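Local atomic coordinates of monosaccharide ABC transporter substrate-binding protein, CUT2 family (Bradyrhizobium sp., PDB entry 4YHS), a protein that probably captures a monosaccharide or related solute in the periplasm and delivers it to an ABC transporter for uptake. Residues A306-Q309 against A310-L314. Numbering follows the deposited sequence.
Sequences AVDQ and AVRIL
Arg312 reaches back one helical turn to Asp308, and its NE donates to OD2 of Asp308 at 2.8 Å in an i to i+4 salt bridge. The oxygen lies in the guanidinium plane, at its edge, whereas NE meets OD2 on the syn side, 31° out of the carboxylate plane; the two planes are turned 82° apart. With Asp308 CG anti to its own nitrogen (chi1 -173°) and the Arg312 chain extended from CG to NE, CD also passes 3.3 Å from OD2. Both residues belong to helix 299-314 of a periplasmic-binding-protein fold; another face of the helix packs through Ala306 and Ala310 on strand 119-122 and, through Ala306, Gln309 and Ile313, on strand 144-147. Tyr49 OH bonds the same OD2, Leu52 N donates to OD1, and Arg312 NH1 reaches Asp318 O, tying the pair to flanking segments. A methionine in place of Arg312 would probably leave OD2 of Asp308 without its charged mate and Asp318 O without this donor. Beneath the pair, Arg312 N donates to Asp308 O at 2.9 Å. One residue along, Ile313 lays CG1 3.3 Å from Gln309 O, the same carbonyl oxygen that accepts the hydrogen bond from Ile313 N, while Gln309 NE2 turns to Val320 O and Lys159 O.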
loop_
_atom_site.group_PDB
_atom_site.type_symbol
_atom_site.label_atom_id
_atom_site.label_comp_id
_atom_site.label_asym_id
_atom_site.label_seq_id
_atom_site.Cartn_x
_atom_site.Cartn_y
_atom_site.Cartn_z
ATOM N N ALA A 306 -3.604 -1.551 -12.500
ATOM C CA ALA A 306 -2.451 -1.674 -13.400
ATOM C C ALA A 306 -2.778 -2.518 -14.632
ATOM O O ALA A 306 -2.398 -2.185 -15.744
ATOM C CB ALA A 306 -1.272 -2.295 -12.666
ATOM N N VAL A 307 -3.481 -3.623 -14.420
ATOM C CA VAL A 307 -3.878 -4.471 -15.526
ATOM C C VAL A 307 -4.856 -3.728 -16.429
ATOM O O VAL A 307 -4.682 -3.715 -17.659
ATOM C CB VAL A 307 -4.513 -5.788 -15.040
ATOM C CG1 VAL A 307 -5.154 -6.587 -16.205
ATOM C CG2 VAL A 307 -3.468 -6.635 -14.336
ATOM N N ASP A 308 -5.876 -3.105 -15.837
ATOM C CA ASP A 308 -6.842 -2.342 -16.632
ATOM C C ASP A 308 -6.182 -1.227 -17.438
ATOM O O ASP A 308 -6.464 -1.041 -18.628
ATOM C CB ASP A 308 -7.929 -1.733 -15.748
ATOM C CG ASP A 308 -9.038 -1.075 -16.570
ATOM O OD1 ASP A 308 -9.637 -1.775 -17.404
ATOM O OD2 ASP A 308 -9.311 0.136 -16.402
ATOM N N GLN A 309 -5.291 -0.489 -16.789
ATOM C CA GLN A 309 -4.527 0.534 -17.465
ATOM C C GLN A 309 -3.758 -0.030 -18.689
ATOM O O GLN A 309 -3.777 0.556 -19.782
ATOM C CB GLN A 309 -3.542 1.173 -16.487
ATOM C CG GLN A 309 -4.120 2.246 -15.547
ATOM C CD GLN A 309 -3.139 2.620 -14.476
ATOM O OE1 GLN A 309 -2.329 1.789 -14.062
ATOM N NE2 GLN A 309 -3.158 3.878 -14.057
ATOM N N ALA A 310 -3.056 -1.144 -18.493
ATOM C CA ALA A 310 -2.269 -1.738 -19.568
ATOM C C ALA A 310 -3.158 -2.050 -20.757
ATOM O O ALA A 310 -2.821 -1.737 -21.893
ATOM C CB ALA A 310 -1.573 -2.993 -19.111
ATOM N N VAL A 311 -4.298 -2.672 -20.484
ATOM C CA VAL A 311 -5.215 -3.083 -21.553
ATOM C C VAL A 311 -5.741 -1.845 -22.285
ATOM O O VAL A 311 -5.741 -1.792 -23.517
ATOM C CB VAL A 311 -6.361 -3.948 -20.971
ATOM C CG1 VAL A 311 -7.445 -4.232 -22.027
ATOM C CG2 VAL A 311 -5.769 -5.288 -20.419
ATOM N N ARG A 312 -6.127 -0.823 -21.536
ATOM C CA ARG A 312 -6.672 0.396 -22.158
ATOM C C ARG A 312 -5.639 1.034 -23.106
ATOM O O ARG A 312 -5.977 1.449 -24.223
ATOM C CB ARG A 312 -7.115 1.407 -21.090
ATOM C CG ARG A 312 -8.405 1.047 -20.365
ATOM C CD ARG A 312 -8.665 1.958 -19.132
ATOM N NE ARG A 312 -10.003 1.720 -18.601
ATOM C CZ ARG A 312 -11.125 2.176 -19.155
ATOM N NH1 ARG A 312 -11.073 2.910 -20.271
ATOM N NH2 ARG A 312 -12.312 1.901 -18.598
ATOM N N ILE A 313 -4.388 1.092 -22.653
ATOM C CA ILE A 313 -3.300 1.647 -23.456
ATOM C C ILE A 313 -3.141 0.810 -24.727
ATOM O O ILE A 313 -3.150 1.343 -25.845
ATOM C CB ILE A 313 -1.988 1.696 -22.626
ATOM C CG1 ILE A 313 -2.092 2.736 -21.517
ATOM C CG2 ILE A 313 -0.755 2.020 -23.480
ATOM C CD1 ILE A 313 -1.068 2.533 -20.428
ATOM N N LEU A 314 -3.035 -0.504 -24.572
ATOM C CA LEU A 314 -2.834 -1.388 -25.725
ATOM C C LEU A 314 -3.977 -1.252 -26.742
ATOM O O LEU A 314 -3.786 -1.435 -27.959
ATOM C CB LEU A 314 -2.703 -2.854 -25.273
ATOM C CG LEU A 314 -1.395 -3.222 -24.569
ATOM C CD1 LEU A 314 -1.559 -4.526 -23.855
ATOM C CD2 LEU A 314 -0.313 -3.337 -25.603
#